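PDB 4QK0: GH127 beta-L-arabinofuranoside from Geobacillus stearothermophilus, which probably hydrolyses beta-L-arabinofuranosides, releasing L-arabinose, as a glycoside hydrolase of family GH127. Local coordinates for residues R345-L350 with G354-V359; Y427-T432 with L436-Y441; S444-E449 with V455-E460; Q459-N462 with T468-L471. One frame throughout, in Å; residues are numbered along the deposited sequence.

Interaction 1 (R345-L350 with G354-V359); sequences RRMLEL and GKYADV
M347 CB sits over the Y356 ring, and L348 packs beside it; these three residues carry the contact between 345-350 and 354-359. M347 is a selenomethionine. The CH-pi contact comes first: M347 CB sits 3.7 Å from the centroid of the Y356 ring, only 10° off the ring normal. The M347 and Y356 side chains cross at about a right angle. Bends at chi2 and chi3 fold the M347 chain toward the phenol end, where M347 CE lies 3.7 Å from Y356 CZ. M347 SE makes a Met-aromatic contact, 5.3 Å from the Y356 ring centroid and 22° off the normal.

Apolar packing continues beside the ring. L348 CD2 touches Y356 CB at 3.7 Å, and the two side chains slide past each other in opposite directions. L348 CD1 reaches A357 CB more loosely, at 4.2 Å. Y513 of strand 513-517 packs on both L348 and A357.

No hydrogen bond crosses between the segments. The Y356 hydroxyl bonds to E351 in the connecting loop, which fixes the polar end of the ring. W296 of helix 286-302 meets the same ring edge-to-face.

All four touching residues are buried. The axes run 170° apart in direction and 8.9 Å apart at closest approach. This is an antiparallel helix-loop-helix pair, as expected in the helical catalytic domain of GH127, a member of the six-hairpin clan.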
# COMPACT_ATOMS: atom_id res chain seq x y z
N ARG A 345 14.39 13.02 -25.45
CA ARG A 345 15.31 13.63 -26.35
C ARG A 345 15.67 12.69 -27.52
O ARG A 345 15.77 13.15 -28.61
CB ARG A 345 16.56 14.08 -25.61
CG ARG A 345 17.37 15.12 -26.38
CD ARG A 345 18.66 15.34 -25.63
NE ARG A 345 19.66 16.04 -26.40
CZ ARG A 345 20.90 16.25 -25.97
NH1 ARG A 345 21.28 15.84 -24.76
NH2 ARG A 345 21.75 16.90 -26.74
N ARG A 346 15.90 11.41 -27.26
CA ARG A 346 16.15 10.46 -28.32
C ARG A 346 14.92 10.20 -29.15
O ARG A 346 15.03 9.92 -30.35
CB ARG A 346 16.66 9.14 -27.77
CG ARG A 346 18.03 9.24 -27.13
CD ARG A 346 19.09 9.69 -28.12
NE ARG A 346 20.45 9.43 -27.66
CZ ARG A 346 21.55 9.70 -28.37
NH1 ARG A 346 21.45 10.23 -29.57
NH2 ARG A 346 22.77 9.46 -27.85
N MSE A 347 13.74 10.23 -28.52
CA MSE A 347 12.51 10.00 -29.31
C MSE A 347 12.39 11.13 -30.29
O MSE A 347 11.98 10.93 -31.41
CB MSE A 347 11.23 9.93 -28.50
CG MSE A 347 11.13 8.71 -27.58
SE MSE A 347 11.14 7.01 -28.53
CE MSE A 347 9.39 7.07 -29.41
N LEU A 348 12.71 12.34 -29.88
CA LEU A 348 12.66 13.48 -30.77
C LEU A 348 13.59 13.33 -31.97
O LEU A 348 13.29 13.79 -33.03
CB LEU A 348 13.02 14.75 -30.03
CG LEU A 348 11.87 15.27 -29.19
CD1 LEU A 348 12.35 16.40 -28.28
CD2 LEU A 348 10.72 15.73 -30.08
N GLU A 349 14.74 12.68 -31.79
CA GLU A 349 15.67 12.44 -32.89
C GLU A 349 15.15 11.34 -33.80
O GLU A 349 15.49 11.27 -34.95
CB GLU A 349 17.06 12.12 -32.34
CG GLU A 349 17.68 13.37 -31.68
CD GLU A 349 18.93 13.08 -30.83
OE1 GLU A 349 19.41 11.92 -30.83
OE2 GLU A 349 19.41 14.02 -30.14
N LEU A 350 14.26 10.52 -33.28
CA LEU A 350 13.68 9.46 -34.07
C LEU A 350 12.46 9.90 -34.88
O LEU A 350 12.18 9.36 -35.95
CB LEU A 350 13.27 8.37 -33.11
CG LEU A 350 12.76 7.05 -33.61
CD1 LEU A 350 13.80 6.39 -34.50
CD2 LEU A 350 12.46 6.17 -32.39
N GLY A 354 5.72 16.78 -31.30
CA GLY A 354 5.51 17.60 -30.13
C GLY A 354 5.11 16.81 -28.87
O GLY A 354 5.46 17.22 -27.78
N LYS A 355 4.45 15.67 -29.01
CA LYS A 355 4.06 14.89 -27.82
C LYS A 355 5.25 14.42 -27.01
O LYS A 355 5.15 14.29 -25.82
CB LYS A 355 3.14 13.74 -28.18
CG LYS A 355 3.86 12.50 -28.73
CD LYS A 355 2.91 11.54 -29.51
CE LYS A 355 3.68 10.53 -30.35
NZ LYS A 355 3.13 9.17 -30.35
N TYR A 356 6.41 14.26 -27.64
CA TYR A 356 7.62 13.88 -26.95
C TYR A 356 8.13 15.03 -26.12
O TYR A 356 8.58 14.87 -24.96
CB TYR A 356 8.74 13.41 -27.92
CG TYR A 356 8.33 12.24 -28.83
CD1 TYR A 356 7.60 11.18 -28.33
CD2 TYR A 356 8.70 12.18 -30.15
CE1 TYR A 356 7.22 10.12 -29.13
CE2 TYR A 356 8.32 11.12 -30.97
CZ TYR A 356 7.57 10.11 -30.47
OH TYR A 356 7.21 9.05 -31.25
N ALA A 357 8.11 16.21 -26.72
CA ALA A 357 8.63 17.36 -26.03
C ALA A 357 7.64 17.79 -24.94
O ALA A 357 8.05 18.40 -23.97
CB ALA A 357 8.93 18.50 -27.00
N ASP A 358 6.37 17.50 -25.13
CA ASP A 358 5.33 17.78 -24.15
C ASP A 358 5.61 17.01 -22.88
O ASP A 358 5.62 17.61 -21.80
CB ASP A 358 3.94 17.43 -24.67
CG ASP A 358 3.44 18.43 -25.72
OD1 ASP A 358 3.98 19.60 -25.85
OD2 ASP A 358 2.45 18.07 -26.39
N VAL A 359 5.98 15.76 -23.01
CA VAL A 359 6.40 14.94 -21.88
C VAL A 359 7.69 15.42 -21.26
O VAL A 359 7.82 15.48 -20.01
CB VAL A 359 6.47 13.48 -22.26
CG1 VAL A 359 7.04 12.62 -21.17
CG2 VAL A 359 5.07 12.98 -22.54

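Interaction 2 (Y427-T432 with L436-Y441); sequences YIYLQT and LFVHLY
Y429 and V438 pack side by side on one face of a short hairpin, while L430 and F437 form the hydrogen-bonded pair on the other. Two backbone bonds join that second pair: L430 N to F437 O at 3.0 Å and F437 N to L430 O at 2.9 Å.

The tight part lies toward I428 and H439. I428 O takes the H439 N-H at 2.8 Å, with the donor almost in line with the C=O. The same oxygen also receives a weak bond from L440 N. The H439 ring has Y427 O at its edge, in plane, and H439 NE2 comes 3.5 Å from L430 CB. H439 ND1 bonds to Y513 OH, which anchors the other side of the imidazole. The Y429 ring stands with V438 CG2 near its plane, 4.0 Å from Y429 CD1. I428 CG2 lies over one face of this ring, toward its rim. The Y429 hydroxyl bonds to S444 and Q459.

The other end, near the turn, is looser: L430, Q431 and T432 are partly exposed. T432 CB only grazes the edge of the F437 ring, 4.1 Å from F437 CE2. Q431 crosses L436 at about a right angle, and Q431 OE1 lies 3.7 Å from L436 CD2. A bend at chi2 (66°) turns the amide back, and Q431 NE2 bonds to T432 O at 2.6 Å, on a lone pair. Q431 OE1 bonds to T448.

Strand 436-438 also pairs in parallel with strand 479-486. The contact is thus an antiparallel beta hairpin at the edge of a mixed sheet.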
# COMPACT_ATOMS: atom_id res chain seq x y z
N TYR A 427 18.69 20.95 -24.15
CA TYR A 427 17.37 20.43 -24.49
C TYR A 427 16.45 21.46 -25.14
O TYR A 427 15.35 21.14 -25.56
CB TYR A 427 16.66 19.84 -23.22
CG TYR A 427 17.41 18.68 -22.62
CD1 TYR A 427 18.57 18.89 -21.86
CD2 TYR A 427 17.02 17.38 -22.86
CE1 TYR A 427 19.30 17.83 -21.34
CE2 TYR A 427 17.75 16.31 -22.35
CZ TYR A 427 18.88 16.55 -21.58
OH TYR A 427 19.59 15.52 -21.06
N ILE A 428 16.85 22.71 -25.17
CA ILE A 428 15.95 23.76 -25.66
C ILE A 428 15.75 23.66 -27.18
O ILE A 428 14.63 23.82 -27.66
CB ILE A 428 16.49 25.15 -25.28
CG1 ILE A 428 16.60 25.27 -23.76
CG2 ILE A 428 15.59 26.25 -25.79
CD1 ILE A 428 17.36 26.49 -23.30
N TYR A 429 16.85 23.48 -27.90
CA TYR A 429 16.87 23.58 -29.39
C TYR A 429 17.41 22.32 -29.99
O TYR A 429 18.16 21.59 -29.35
CB TYR A 429 17.76 24.76 -29.87
CG TYR A 429 17.40 26.14 -29.30
CD1 TYR A 429 16.36 26.89 -29.82
CD2 TYR A 429 18.13 26.67 -28.26
CE1 TYR A 429 16.03 28.13 -29.29
CE2 TYR A 429 17.81 27.92 -27.74
CZ TYR A 429 16.77 28.63 -28.25
OH TYR A 429 16.47 29.89 -27.69
N LEU A 430 17.00 22.02 -31.21
CA LEU A 430 17.66 20.97 -32.00
C LEU A 430 17.90 21.50 -33.44
O LEU A 430 16.95 21.84 -34.15
CB LEU A 430 16.82 19.71 -32.05
CG LEU A 430 17.41 18.60 -32.92
CD1 LEU A 430 18.66 17.98 -32.30
CD2 LEU A 430 16.35 17.53 -33.17
N GLN A 431 19.17 21.52 -33.84
CA GLN A 431 19.57 21.88 -35.19
C GLN A 431 19.60 20.63 -36.03
O GLN A 431 20.32 19.70 -35.74
CB GLN A 431 20.96 22.53 -35.23
CG GLN A 431 21.41 22.94 -36.63
CD GLN A 431 20.55 24.03 -37.16
OE1 GLN A 431 20.62 25.16 -36.68
NE2 GLN A 431 19.66 23.70 -38.11
N THR A 432 18.80 20.62 -37.06
CA THR A 432 18.80 19.60 -38.07
C THR A 432 19.14 20.25 -39.43
O THR A 432 19.24 21.49 -39.51
CB THR A 432 17.42 18.97 -37.97
OG1 THR A 432 17.56 17.75 -37.26
CG2 THR A 432 16.77 18.72 -39.25
N LEU A 436 15.72 24.43 -37.82
CA LEU A 436 16.05 24.69 -36.41
C LEU A 436 14.74 24.56 -35.58
O LEU A 436 13.74 25.25 -35.85
CB LEU A 436 16.67 26.06 -36.25
CG LEU A 436 17.40 26.44 -34.95
CD1 LEU A 436 16.53 27.26 -34.06
CD2 LEU A 436 17.96 25.27 -34.17
N PHE A 437 14.73 23.60 -34.65
CA PHE A 437 13.55 23.27 -33.80
C PHE A 437 13.69 23.92 -32.43
O PHE A 437 14.78 23.87 -31.86
CB PHE A 437 13.37 21.77 -33.61
CG PHE A 437 12.97 21.06 -34.86
CD1 PHE A 437 11.67 21.04 -35.25
CD2 PHE A 437 13.92 20.48 -35.67
CE1 PHE A 437 11.30 20.42 -36.42
CE2 PHE A 437 13.58 19.84 -36.85
CZ PHE A 437 12.26 19.82 -37.23
N VAL A 438 12.63 24.59 -31.97
CA VAL A 438 12.52 25.10 -30.61
C VAL A 438 11.60 24.14 -29.82
O VAL A 438 10.40 24.04 -30.11
CB VAL A 438 11.95 26.51 -30.59
CG1 VAL A 438 12.02 27.10 -29.19
CG2 VAL A 438 12.77 27.39 -31.52
N HIS A 439 12.19 23.40 -28.88
CA HIS A 439 11.42 22.46 -28.05
C HIS A 439 10.87 23.12 -26.78
O HIS A 439 9.69 22.94 -26.46
CB HIS A 439 12.29 21.33 -27.55
CG HIS A 439 12.85 20.49 -28.63
ND1 HIS A 439 12.15 20.17 -29.76
CD2 HIS A 439 14.07 19.92 -28.74
CE1 HIS A 439 12.91 19.42 -30.53
NE2 HIS A 439 14.07 19.24 -29.93
N LEU A 440 11.71 23.89 -26.10
CA LEU A 440 11.35 24.52 -24.81
C LEU A 440 11.38 26.04 -24.90
O LEU A 440 12.15 26.64 -25.70
CB LEU A 440 12.33 24.09 -23.74
CG LEU A 440 12.51 22.56 -23.54
CD1 LEU A 440 13.55 22.23 -22.49
CD2 LEU A 440 11.23 21.91 -23.16
N TYR A 441 10.47 26.65 -24.16
CA TYR A 441 10.32 28.08 -24.16
C TYR A 441 10.99 28.63 -22.88
O TYR A 441 10.48 28.56 -21.79
CB TYR A 441 8.86 28.47 -24.32
CG TYR A 441 8.40 28.07 -25.69
CD1 TYR A 441 8.90 28.70 -26.81
CD2 TYR A 441 7.52 27.02 -25.88
CE1 TYR A 441 8.52 28.30 -28.09
CE2 TYR A 441 7.15 26.61 -27.16
CZ TYR A 441 7.65 27.29 -28.27
OH TYR A 441 7.31 26.89 -29.53

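Interaction 3 (S444-E449 with V455-E460)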
# COMPACT_ATOMS: atom_id res chain seq x y z
N SER A 444 16.69 32.61 -23.60
CA SER A 444 17.97 32.07 -24.05
C SER A 444 18.37 32.58 -25.43
O SER A 444 17.56 33.19 -26.13
CB SER A 444 17.88 30.57 -24.16
OG SER A 444 16.84 30.21 -25.07
N ASP A 445 19.61 32.31 -25.80
CA ASP A 445 20.00 32.47 -27.18
C ASP A 445 20.92 31.38 -27.67
O ASP A 445 21.56 30.63 -26.90
CB ASP A 445 20.53 33.86 -27.48
CG ASP A 445 21.65 34.26 -26.59
OD1 ASP A 445 22.66 33.54 -26.60
OD2 ASP A 445 21.50 35.28 -25.90
N ILE A 446 20.86 31.21 -28.98
CA ILE A 446 21.62 30.17 -29.64
C ILE A 446 22.26 30.74 -30.88
O ILE A 446 21.68 31.55 -31.61
CB ILE A 446 20.77 28.95 -30.00
CG1 ILE A 446 21.62 27.94 -30.75
CG2 ILE A 446 19.53 29.35 -30.79
CD1 ILE A 446 20.95 26.61 -30.95
N GLN A 447 23.50 30.33 -31.06
CA GLN A 447 24.32 30.69 -32.20
C GLN A 447 24.54 29.39 -32.95
O GLN A 447 25.15 28.48 -32.43
CB GLN A 447 25.67 31.25 -31.69
CG GLN A 447 26.71 31.45 -32.78
CD GLN A 447 26.25 32.50 -33.77
OE1 GLN A 447 26.05 32.19 -34.95
NE2 GLN A 447 26.04 33.73 -33.29
N THR A 448 24.04 29.27 -34.16
CA THR A 448 24.04 27.98 -34.83
C THR A 448 24.33 28.19 -36.31
O THR A 448 24.51 29.32 -36.75
CB THR A 448 22.70 27.26 -34.56
OG1 THR A 448 22.66 25.95 -35.14
CG2 THR A 448 21.53 28.06 -35.08
N GLU A 449 24.34 27.11 -37.07
CA GLU A 449 24.58 27.17 -38.50
C GLU A 449 23.46 26.47 -39.24
O GLU A 449 23.11 25.32 -38.93
CB GLU A 449 25.91 26.49 -38.83
CG GLU A 449 27.10 27.21 -38.23
CD GLU A 449 28.01 27.83 -39.27
OE1 GLU A 449 28.23 27.20 -40.34
OE2 GLU A 449 28.51 28.95 -39.01
N VAL A 455 23.62 31.83 -37.82
CA VAL A 455 22.32 32.40 -37.41
C VAL A 455 22.21 32.50 -35.90
O VAL A 455 22.48 31.54 -35.18
CB VAL A 455 21.13 31.56 -37.90
CG1 VAL A 455 19.81 32.24 -37.54
CG2 VAL A 455 21.21 31.34 -39.39
N LYS A 456 21.80 33.67 -35.45
CA LYS A 456 21.63 33.95 -34.07
C LYS A 456 20.12 34.02 -33.77
O LYS A 456 19.35 34.74 -34.43
CB LYS A 456 22.33 35.26 -33.72
CG LYS A 456 22.80 35.35 -32.29
CD LYS A 456 21.75 36.00 -31.43
CE LYS A 456 22.17 36.07 -29.96
NZ LYS A 456 22.82 37.36 -29.58
N ILE A 457 19.70 33.27 -32.76
CA ILE A 457 18.30 33.28 -32.32
C ILE A 457 18.18 33.57 -30.83
O ILE A 457 18.92 33.02 -30.03
CB ILE A 457 17.63 31.97 -32.70
CG1 ILE A 457 17.43 32.01 -34.20
CG2 ILE A 457 16.27 31.84 -32.01
CD1 ILE A 457 17.12 30.69 -34.81
N MSE A 458 17.32 34.51 -30.49
CA MSE A 458 17.13 34.96 -29.12
C MSE A 458 15.69 34.66 -28.75
O MSE A 458 14.78 34.95 -29.55
CB MSE A 458 17.29 36.47 -29.10
CG MSE A 458 18.23 37.02 -28.05
SE MSE A 458 18.80 38.82 -28.51
CE MSE A 458 19.36 38.56 -30.39
N GLN A 459 15.48 34.09 -27.56
CA GLN A 459 14.12 33.94 -26.96
C GLN A 459 13.99 34.83 -25.76
O GLN A 459 14.80 34.71 -24.84
CB GLN A 459 13.93 32.56 -26.39
CG GLN A 459 13.31 31.55 -27.28
CD GLN A 459 12.84 30.33 -26.53
OE1 GLN A 459 11.83 30.37 -25.83
NE2 GLN A 459 13.56 29.26 -26.67
N GLU A 460 12.96 35.66 -25.71
CA GLU A 460 12.63 36.43 -24.50
C GLU A 460 11.23 36.03 -24.07
O GLU A 460 10.30 36.06 -24.87
CB GLU A 460 12.66 37.94 -24.75
CG GLU A 460 14.02 38.43 -25.28
CD GLU A 460 14.04 39.94 -25.60
OE1 GLU A 460 13.41 40.39 -26.58
OE2 GLU A 460 14.72 40.66 -24.85
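The Q447 and K456 side chains cross at about a right angle, which brings the flat amide's Q447 NE2 3.8 Å from K456 CG. Q447 OE1 bonds to S454 OG. On the same face, the D445 and K456 side chains cross obliquely, with D445 CB 3.7 Å from K456 CE. Their charged ends stay apart: D445 OD2 and K456 NZ are 4.4 Å from each other, beyond a salt bridge. D445 OD1 bonds instead to N17 of strand 15-18. M458, a selenomethionine, lays CG against D445 CB.

The opposite face carries S444, I446, T448, V455, I457 and Q459. I446 and I457 point the same way, and I446 CG2 lies 3.8 Å from I457 CB. Besides its bond to Y429, the Q459 amide reaches L440 O through NE2 and V442 N through OE1.

Six backbone bonds join the strands. The shortest is Q459 N to S444 O at 2.7 Å, nearly straight at 177°.

The chemistry is two-sided. One face is mostly polar and more exposed, its opposite charges probably attracting only weakly. The other is buried, with its polar groups tied to residues 429-442.

Interaction 4 (Q459-N462 with T468-L471); sequences QETN and TVRL
The antiparallel hairpin of strands 453-461 and 468-475 joins here through E460 and R470, the hydrogen-bonded pair of these two segments. E460 N bonds to R470 O at 2.8 Å, and R470 N to E460 O at 2.9 Å.

The two side chains run side by side on the exposed face. E460 OE1 meets the guanidinium at its edge, in plane, but the ion pair is long: E460 OE1 to R470 NH1 is 3.8 Å. R470 CD lies 3.4 Å from E460 OE1; the bend at chi3 (-96°) then sets the direction of the guanidinium. The carboxylate and guanidinium planes are 49° apart. A water lies between E460 OE1 and R470 O.

Near the turn, T461 OG1 donates to T468 O at 2.7 Å. The hydroxyl approaches from above the carbonyl plane, 38° out of it. A second water accepts from N462 N and donates to T468 O, so that oxygen is gripped twice. V469 CG2 rests 3.5 Å from T461 OG1.

V469 and L471 turn to the buried face. Strand 468-475 lies between 453-461 and 524-529 in the seven-stranded antiparallel sheet. V469 packs on L528 and L471 on V526, while R470 reaches E525 in a weak ion pair.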
# COMPACT_ATOMS: atom_id res chain seq x y z
N GLN A 459 15.48 34.09 -27.56
CA GLN A 459 14.12 33.94 -26.96
C GLN A 459 13.99 34.83 -25.76
O GLN A 459 14.80 34.71 -24.84
CB GLN A 459 13.93 32.56 -26.39
CG GLN A 459 13.31 31.55 -27.28
CD GLN A 459 12.84 30.33 -26.53
OE1 GLN A 459 11.83 30.37 -25.83
NE2 GLN A 459 13.56 29.26 -26.67
N GLU A 460 12.96 35.66 -25.71
CA GLU A 460 12.63 36.43 -24.50
C GLU A 460 11.23 36.03 -24.07
O GLU A 460 10.30 36.06 -24.87
CB GLU A 460 12.66 37.94 -24.75
CG GLU A 460 14.02 38.43 -25.28
CD GLU A 460 14.04 39.94 -25.60
OE1 GLU A 460 13.41 40.39 -26.58
OE2 GLU A 460 14.72 40.66 -24.85
N THR A 461 11.08 35.64 -22.82
CA THR A 461 9.79 35.12 -22.35
C THR A 461 9.84 34.97 -20.84
O THR A 461 10.93 34.72 -20.29
CB THR A 461 9.47 33.73 -22.95
OG1 THR A 461 8.15 33.32 -22.56
CG2 THR A 461 10.50 32.72 -22.57
N ASN A 462 8.70 35.16 -20.19
CA ASN A 462 8.56 34.86 -18.74
C ASN A 462 7.96 33.47 -18.48
O ASN A 462 7.57 33.17 -17.37
CB ASN A 462 7.69 35.89 -18.01
CG ASN A 462 8.24 37.31 -18.12
OD1 ASN A 462 7.47 38.25 -18.32
ND2 ASN A 462 9.56 37.47 -18.02
N THR A 468 3.64 34.30 -23.47
CA THR A 468 4.13 35.17 -24.54
C THR A 468 5.63 34.96 -24.72
O THR A 468 6.43 35.03 -23.77
CB THR A 468 3.81 36.64 -24.26
OG1 THR A 468 2.37 36.83 -24.34
CG2 THR A 468 4.47 37.54 -25.30
N VAL A 469 5.99 34.62 -25.96
CA VAL A 469 7.39 34.39 -26.33
C VAL A 469 7.78 35.26 -27.52
O VAL A 469 7.08 35.30 -28.55
CB VAL A 469 7.66 32.93 -26.72
CG1 VAL A 469 9.12 32.73 -26.98
CG2 VAL A 469 7.19 31.97 -25.62
N ARG A 470 8.90 35.94 -27.38
CA ARG A 470 9.45 36.78 -28.45
C ARG A 470 10.76 36.18 -28.95
O ARG A 470 11.71 36.03 -28.20
CB ARG A 470 9.66 38.17 -27.89
CG ARG A 470 9.97 39.16 -28.97
CD ARG A 470 10.56 40.50 -28.44
NE ARG A 470 9.47 41.45 -28.32
CZ ARG A 470 9.51 42.58 -27.61
NH1 ARG A 470 10.60 42.95 -26.94
NH2 ARG A 470 8.42 43.34 -27.58
N LEU A 471 10.76 35.75 -30.21
CA LEU A 471 11.95 35.20 -30.88
C LEU A 471 12.48 36.19 -31.90
O LEU A 471 11.76 36.61 -32.80
CB LEU A 471 11.61 33.95 -31.67
CG LEU A 471 11.18 32.73 -30.91
CD1 LEU A 471 10.63 31.70 -31.86
CD2 LEU A 471 12.36 32.14 -30.20
O HOH W 1 13.80 38.19 -28.78
O HOH W 2 6.49 36.31 -21.37

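Interactions 1 to 3 follow in series from the helical domain into the beta region, and interaction 4 begins on the strand where interaction 3 ends. Interaction 1 meets interaction 2 where R345 CD packs 3.5 Å from Y427 CE2 and L348 CD1 lies 3.7 Å from H439 NE2. Interaction 2 is joined to interaction 3 by probable hydrogen bonds: Y429 OH to S444 OG and Q431 OE1 to T448 OG1, each 2.7 Å. Interactions 3 and 4 share Q459 and E460 on strand 453-461, with centres about 12 Å apart. Q459 NE2 probably bonds L440 O at 3.1 Å, tying interaction 2 to both. Interactions 1 and 3 do not touch; their nearest atoms are about 11 Å apart.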